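Local coordinates for iron uptake protein A2 (PDB 2VOZ) that binds ferric iron in the periplasm, probably as a substrate-binding subunit of an ABC transporter that imports Fe(3+), at residues B[169-174]-B[335-340]; B[175-180]-B[320-325]; B[99-104]-B[270-275]. One frame throughout, in Å; residues are numbered along the deposited sequence.

Following the chain from its N terminus, the first segment of these contacts is 99-104, whose loop is met by 270-275, closing contact 3 over 165 intervening residues. Before that closure the chain runs through helix 168-181, whose first part serves contact 1 and whose second part serves contact 2. The loop 320-325 comes back to 175-180, and helix 333-342 then returns to 169-174, so contact 1 encloses contact 2, while contact 3 crosses both. Contacts 1 and 2 touch through I178, packed against D335 and S336, and tie the C-terminal segments to helix 168-181. Contact 3 sits apart, its centre about 29 Å from that of contact 1, joining two loops.

Contact 1. Residues B[169-174]-B[335-340]; sequences YNLSLT and DSARLM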
# COMPACT_ATOMS: atom_id res chain seq x y z
N TYR B 169 -4.09 -0.48 -27.11
CA TYR B 169 -2.86 -1.03 -27.69
C TYR B 169 -3.10 -1.66 -29.07
O TYR B 169 -2.27 -1.54 -29.98
CB TYR B 169 -2.22 -2.11 -26.81
CG TYR B 169 -2.13 -1.77 -25.34
CD1 TYR B 169 -1.95 -0.47 -24.91
CD2 TYR B 169 -2.21 -2.80 -24.39
CE1 TYR B 169 -1.87 -0.20 -23.53
CE2 TYR B 169 -2.12 -2.53 -23.05
CZ TYR B 169 -1.96 -1.25 -22.64
OH TYR B 169 -1.88 -1.02 -21.27
N ASN B 170 -4.21 -2.36 -29.20
CA ASN B 170 -4.61 -2.95 -30.49
C ASN B 170 -4.99 -1.89 -31.49
O ASN B 170 -4.57 -1.95 -32.64
CB ASN B 170 -5.79 -3.90 -30.30
CG ASN B 170 -5.40 -5.20 -29.67
OD1 ASN B 170 -4.23 -5.63 -29.71
ND2 ASN B 170 -6.39 -5.85 -29.05
N LEU B 171 -5.80 -0.92 -31.05
CA LEU B 171 -6.17 0.20 -31.92
C LEU B 171 -4.90 0.84 -32.49
O LEU B 171 -4.82 1.11 -33.69
CB LEU B 171 -6.95 1.26 -31.13
CG LEU B 171 -8.44 0.92 -30.88
CD1 LEU B 171 -9.08 1.86 -29.86
CD2 LEU B 171 -9.21 0.94 -32.18
N SER B 172 -3.90 1.04 -31.64
CA SER B 172 -2.67 1.68 -32.10
C SER B 172 -1.82 0.81 -33.04
O SER B 172 -1.23 1.33 -34.03
CB SER B 172 -1.86 2.20 -30.90
OG SER B 172 -2.57 3.31 -30.32
N LEU B 173 -1.76 -0.50 -32.78
CA LEU B 173 -1.04 -1.38 -33.69
C LEU B 173 -1.70 -1.38 -35.05
O LEU B 173 -1.02 -1.24 -36.08
CB LEU B 173 -0.95 -2.79 -33.15
CG LEU B 173 -0.25 -3.79 -34.07
CD1 LEU B 173 1.18 -3.41 -34.43
CD2 LEU B 173 -0.28 -5.19 -33.42
N THR B 174 -3.02 -1.47 -35.08
CA THR B 174 -3.69 -1.48 -36.37
C THR B 174 -3.54 -0.13 -37.07
O THR B 174 -3.33 -0.07 -38.28
CB THR B 174 -5.15 -1.80 -36.19
OG1 THR B 174 -5.31 -3.15 -35.68
CG2 THR B 174 -5.92 -1.66 -37.51
N ASP B 335 -10.16 4.98 -37.96
CA ASP B 335 -10.06 4.06 -39.08
C ASP B 335 -9.83 2.64 -38.55
O ASP B 335 -10.42 1.69 -39.05
CB ASP B 335 -8.90 4.47 -39.98
CG ASP B 335 -8.87 6.02 -40.30
OD1 ASP B 335 -8.91 6.30 -41.51
OD2 ASP B 335 -8.77 6.93 -39.39
N SER B 336 -8.96 2.53 -37.54
CA SER B 336 -8.60 1.24 -36.93
C SER B 336 -9.82 0.60 -36.27
O SER B 336 -10.07 -0.59 -36.41
CB SER B 336 -7.50 1.49 -35.88
OG SER B 336 -7.30 0.36 -35.07
N ALA B 337 -10.56 1.41 -35.51
CA ALA B 337 -11.74 0.88 -34.80
C ALA B 337 -12.78 0.42 -35.81
O ALA B 337 -13.40 -0.63 -35.66
CB ALA B 337 -12.32 1.98 -33.92
N ARG B 338 -12.96 1.22 -36.84
CA ARG B 338 -13.93 0.87 -37.89
C ARG B 338 -13.55 -0.44 -38.60
O ARG B 338 -14.39 -1.32 -38.79
CB ARG B 338 -14.03 2.04 -38.88
CG ARG B 338 -14.88 1.73 -40.14
CD ARG B 338 -15.14 3.04 -40.91
NE ARG B 338 -13.88 3.68 -41.34
CZ ARG B 338 -13.03 3.22 -42.25
NH1 ARG B 338 -13.24 2.05 -42.87
NH2 ARG B 338 -11.95 3.96 -42.54
N LEU B 339 -12.30 -0.56 -39.02
CA LEU B 339 -11.87 -1.72 -39.78
C LEU B 339 -11.82 -2.95 -38.89
O LEU B 339 -12.23 -4.03 -39.30
CB LEU B 339 -10.48 -1.48 -40.35
CG LEU B 339 -10.30 -0.65 -41.60
CD1 LEU B 339 -8.82 -0.79 -41.99
CD2 LEU B 339 -11.19 -1.14 -42.75
N MET B 340 -11.37 -2.80 -37.65
CA MET B 340 -11.37 -3.97 -36.78
C MET B 340 -12.78 -4.48 -36.55
O MET B 340 -12.98 -5.67 -36.54
CB MET B 340 -10.65 -3.70 -35.46
CG MET B 340 -9.15 -3.60 -35.69
SD MET B 340 -8.26 -3.39 -34.11
CE MET B 340 -8.93 -1.86 -33.52
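M340 and T174 run alongside each other in opposite senses, with M340 SD 3.4 Å from T174 OG1, while the same methionine crosses L171 at about a right angle. The end of M340 lies beside L171, its methyl modelled too close to that leucine to be trusted in detail. L171 in turn sends one branch to the other helix: its CD2 sits 3.7 Å from A337 CB. Between L171 and T174 comes S336. In one of its two modelled conformers OG is anti to its own backbone N (chi1 168°) and donates to L171 O at 2.9 Å, in the carbonyl plane and on a lone pair; T174 CB and CG2 lie beside that hydroxyl, CB 3.2 Å from S336 OG. In this periplasmic solute-binding fold the contact is a nearly perpendicular helix pair, the two segment axes 97° apart and 8.7 Å away at closest approach. The segment 169-174 starts with Y169, a residue of the iron-binding site, which is empty in this apo form; its hydroxyl is hydrogen-bonded to Y226 of the same site, and N170 OD1 next to it takes a bond from R131. L190 of helix 183-195 touches both T174 and M340. An alanine in place of M340 would probably open a gap beside T174 OG1, where the sulfur and CG now lie.

Contact 2. Residues B[175-180]-B[320-325]; sequences ASRIAI and KGDPLN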
# COMPACT_ATOMS: atom_id res chain seq x y z
N ALA B 175 -3.62 0.95 -36.28
CA ALA B 175 -3.46 2.30 -36.82
C ALA B 175 -2.11 2.43 -37.49
O ALA B 175 -1.99 3.05 -38.55
CB ALA B 175 -3.57 3.28 -35.68
N SER B 176 -1.08 1.87 -36.87
CA SER B 176 0.26 1.91 -37.48
C SER B 176 0.29 1.16 -38.83
O SER B 176 0.97 1.60 -39.76
CB SER B 176 1.32 1.39 -36.53
OG SER B 176 1.34 -0.02 -36.45
N ARG B 177 -0.42 0.04 -38.94
CA ARG B 177 -0.44 -0.70 -40.19
C ARG B 177 -1.16 0.12 -41.25
O ARG B 177 -0.72 0.12 -42.41
CB ARG B 177 -1.11 -2.07 -40.03
CG ARG B 177 -0.42 -3.03 -39.05
CD ARG B 177 1.09 -3.17 -39.33
NE ARG B 177 1.83 -2.28 -38.44
CZ ARG B 177 3.16 -2.30 -38.29
NH1 ARG B 177 3.73 -1.48 -37.42
NH2 ARG B 177 3.89 -3.14 -39.02
N ILE B 178 -2.25 0.80 -40.88
CA ILE B 178 -2.95 1.69 -41.85
C ILE B 178 -2.00 2.80 -42.35
O ILE B 178 -1.90 3.08 -43.57
CB ILE B 178 -4.19 2.30 -41.25
CG1 ILE B 178 -5.20 1.21 -40.88
CG2 ILE B 178 -4.82 3.30 -42.23
CD1 ILE B 178 -6.41 1.75 -40.10
N ALA B 179 -1.29 3.43 -41.43
CA ALA B 179 -0.35 4.50 -41.76
C ALA B 179 0.69 4.01 -42.78
O ALA B 179 1.04 4.72 -43.74
CB ALA B 179 0.33 5.01 -40.47
N ILE B 180 1.14 2.77 -42.61
CA ILE B 180 2.22 2.18 -43.39
C ILE B 180 1.71 1.62 -44.71
O ILE B 180 2.30 1.90 -45.74
CB ILE B 180 2.95 1.04 -42.60
CG1 ILE B 180 3.71 1.59 -41.36
CG2 ILE B 180 3.94 0.26 -43.52
CD1 ILE B 180 4.04 0.46 -40.37
N LYS B 320 14.64 -2.39 -31.72
CA LYS B 320 14.76 -1.74 -33.05
C LYS B 320 13.39 -1.28 -33.46
O LYS B 320 12.65 -2.02 -34.09
CB LYS B 320 15.33 -2.70 -34.10
CG LYS B 320 16.74 -3.15 -33.79
CD LYS B 320 17.15 -4.30 -34.71
CE LYS B 320 17.05 -5.64 -34.02
NZ LYS B 320 18.17 -5.84 -33.04
N GLY B 321 13.04 -0.06 -33.07
CA GLY B 321 11.67 0.40 -33.28
C GLY B 321 11.41 0.93 -34.66
O GLY B 321 12.29 1.51 -35.27
N ASP B 322 10.19 0.75 -35.13
CA ASP B 322 9.69 1.42 -36.32
C ASP B 322 9.85 2.94 -36.14
O ASP B 322 9.47 3.48 -35.09
CB ASP B 322 8.22 1.02 -36.49
CG ASP B 322 7.61 1.47 -37.81
OD1 ASP B 322 7.95 2.56 -38.31
OD2 ASP B 322 6.78 0.71 -38.34
N PRO B 323 10.46 3.62 -37.14
CA PRO B 323 10.67 5.09 -37.08
C PRO B 323 9.39 5.92 -37.32
O PRO B 323 9.45 7.15 -37.23
CB PRO B 323 11.70 5.33 -38.19
CG PRO B 323 11.39 4.29 -39.22
CD PRO B 323 11.01 3.05 -38.39
N LEU B 324 8.24 5.28 -37.53
CA LEU B 324 6.95 5.99 -37.74
C LEU B 324 6.68 7.01 -36.65
O LEU B 324 6.87 6.71 -35.47
CB LEU B 324 5.80 4.98 -37.79
CG LEU B 324 4.41 5.48 -38.00
CD1 LEU B 324 4.31 5.88 -39.49
CD2 LEU B 324 3.38 4.42 -37.69
N ASN B 325 6.26 8.22 -37.01
CA ASN B 325 5.98 9.17 -35.92
C ASN B 325 4.76 8.63 -35.17
O ASN B 325 3.77 8.25 -35.78
CB ASN B 325 5.74 10.60 -36.46
CG ASN B 325 5.52 11.60 -35.35
OD1 ASN B 325 4.41 11.68 -34.80
ND2 ASN B 325 6.57 12.34 -34.99
O HOH W 1 6.48 -1.91 -38.12
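R177 leaves the helix pointing away from the loop, and bends at chi2 (-50°), which sets CD, and at chi3 (97°), which sets NE, bring its end back to D322, which holds CG anti to its backbone N (chi1 -171°). The flat ends of the two side chains are almost perpendicular. R177 NH1 stands 3.9 Å from D322 OD2, a long salt bridge, also spanned by a water that accepts from R177 NH1 at 2.9 Å and donates to D322 OD2 at 2.6 Å. The guanidinium is held side-on by its neighbour. R177 NE and NH1 both give to S176 OG, at 3.1 and 3.0 Å, in the guanidinium plane, and S176 OG is in turn hydrogen-bonded to L173 O. I180 comes in over one face, its CD1 3.5 Å above the centre of the R177 guanidinium, and also reaches D322 tip to tip. On the loop side, D322 OD1 accepts from L324 N at 2.8 Å, an Asx turn; L324 lies on the helix, its CD2 3.8 Å from S176 CB. The contact thus lays the loop before helix 327-331 against helix 168-181, whose opening turn carries Y169 of the iron-binding site. R177 NH2 also pairs with E149, and D322 OD1 with R257. Two basic and two acidic groups therefore alternate in a chain, E149, R177, D322, R257, which would probably keep D322 ionised.

Contact 3. Residues B[99-104]-B[270-275]; sequences LFQPVR and KNAPNR
Between L99 and K270 the two backbones meet in one nearly straight bond, K270 N to L99 O at 2.8 Å (165°), just where the CA atoms of Q101 and K270 come closest. In the two-lobed solute-binding fold this joins the loop after helix 88-96 to the loop between strand 261-268 and helix 275-285. Q101 also pairs through its backbone with V268, which ties the loop to the end of that strand. The side chain of Q101 carries much of the contact, together with K270 and R275. Its CG is placed by chi1 (57°), and the chain then runs out extended to R275, the first residue of the helix. R275 NE gives a straight bond to Q101 OE1, 2.7 Å long (175°), with the oxygen in the guanidinium plane but NE well above the amide plane. The amide's other end, NE2, is held by L269 O and by a water that donates to A272 O. K270 folds its chain back over the loop, with CE 3.7 Å from F100 O and NZ bonded to G98 O. A second water donates to both Q101 OE1 and P102 O, and a third accepts from R104 N at 2.8 Å and from R275 NH1 at 3.2 Å.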
# COMPACT_ATOMS: atom_id res chain seq x y z
N LEU B 99 -7.23 19.55 -25.55
CA LEU B 99 -6.78 19.75 -24.17
C LEU B 99 -5.38 20.35 -24.05
O LEU B 99 -5.05 20.91 -23.00
CB LEU B 99 -6.84 18.44 -23.38
CG LEU B 99 -8.28 17.92 -23.15
CD1 LEU B 99 -8.27 16.84 -22.09
CD2 LEU B 99 -9.23 19.05 -22.73
N PHE B 100 -4.56 20.16 -25.09
CA PHE B 100 -3.14 20.54 -25.04
C PHE B 100 -2.86 21.87 -25.72
O PHE B 100 -3.52 22.25 -26.70
CB PHE B 100 -2.26 19.47 -25.73
CG PHE B 100 -2.22 18.14 -25.00
CD1 PHE B 100 -2.54 16.98 -25.68
CD2 PHE B 100 -1.79 18.06 -23.67
CE1 PHE B 100 -2.51 15.71 -25.04
CE2 PHE B 100 -1.77 16.79 -22.99
CZ PHE B 100 -2.13 15.63 -23.70
N GLN B 101 -1.87 22.57 -25.17
CA GLN B 101 -1.25 23.68 -25.90
C GLN B 101 0.12 23.25 -26.41
O GLN B 101 0.84 22.51 -25.74
CB GLN B 101 -1.09 24.92 -25.04
CG GLN B 101 -0.30 24.78 -23.75
CD GLN B 101 -0.16 26.08 -23.00
OE1 GLN B 101 0.42 27.06 -23.53
NE2 GLN B 101 -0.65 26.11 -21.77
N PRO B 102 0.51 23.80 -27.55
CA PRO B 102 1.87 23.50 -28.02
C PRO B 102 2.93 24.18 -27.18
O PRO B 102 2.75 25.31 -26.69
CB PRO B 102 1.89 24.02 -29.46
CG PRO B 102 0.85 25.14 -29.47
CD PRO B 102 -0.22 24.70 -28.47
N VAL B 103 4.01 23.47 -26.93
CA VAL B 103 5.15 24.10 -26.28
C VAL B 103 6.39 23.93 -27.15
O VAL B 103 6.50 22.96 -27.92
CB VAL B 103 5.39 23.59 -24.84
CG1 VAL B 103 4.16 23.87 -23.93
CG2 VAL B 103 5.74 22.15 -24.85
N ARG B 104 7.29 24.89 -27.02
CA ARG B 104 8.53 24.90 -27.77
C ARG B 104 9.65 24.90 -26.75
O ARG B 104 9.87 25.89 -26.04
CB ARG B 104 8.56 26.15 -28.68
N LYS B 270 -3.91 23.26 -22.06
CA LYS B 270 -4.23 24.56 -22.64
C LYS B 270 -4.26 25.70 -21.65
O LYS B 270 -3.74 26.78 -21.91
CB LYS B 270 -5.58 24.50 -23.31
CG LYS B 270 -5.90 25.69 -24.20
CD LYS B 270 -7.00 25.32 -25.18
CE LYS B 270 -6.45 24.48 -26.35
NZ LYS B 270 -7.53 24.18 -27.36
N ASN B 271 -4.91 25.55 -20.54
CA ASN B 271 -4.88 26.82 -19.78
C ASN B 271 -4.08 26.66 -18.51
O ASN B 271 -4.44 27.18 -17.45
CB ASN B 271 -6.30 27.39 -19.61
CG ASN B 271 -6.83 28.08 -20.91
OD1 ASN B 271 -6.08 28.68 -21.69
ND2 ASN B 271 -8.13 27.99 -21.11
N ALA B 272 -2.98 25.90 -18.61
CA ALA B 272 -2.17 25.58 -17.44
C ALA B 272 -1.86 26.83 -16.60
O ALA B 272 -1.32 27.81 -17.10
CB ALA B 272 -0.86 24.91 -17.84
N PRO B 273 -2.22 26.79 -15.31
CA PRO B 273 -1.89 27.93 -14.44
C PRO B 273 -0.39 28.12 -14.21
O PRO B 273 0.08 29.26 -14.03
CB PRO B 273 -2.59 27.59 -13.12
CG PRO B 273 -2.80 26.16 -13.14
CD PRO B 273 -3.02 25.79 -14.60
N ASN B 274 0.36 27.01 -14.22
CA ASN B 274 1.79 27.03 -13.91
C ASN B 274 2.58 26.63 -15.16
O ASN B 274 3.29 25.62 -15.16
CB ASN B 274 2.11 26.04 -12.77
CG ASN B 274 1.31 26.28 -11.50
OD1 ASN B 274 1.64 27.17 -10.71
ND2 ASN B 274 0.30 25.43 -11.25
N ARG B 275 2.45 27.40 -16.23
CA ARG B 275 2.94 26.99 -17.53
C ARG B 275 4.44 26.77 -17.56
O ARG B 275 4.92 25.76 -18.10
CB ARG B 275 2.55 27.99 -18.62
CG ARG B 275 2.90 27.53 -20.02
CD ARG B 275 2.54 28.63 -21.00
NE ARG B 275 2.66 28.15 -22.37
CZ ARG B 275 3.76 28.26 -23.10
NH1 ARG B 275 3.80 27.79 -24.34
NH2 ARG B 275 4.83 28.86 -22.59
O HOH W 2 -0.87 28.34 -19.94
O HOH W 3 1.20 27.54 -26.48
O HOH W 4 6.67 27.16 -25.52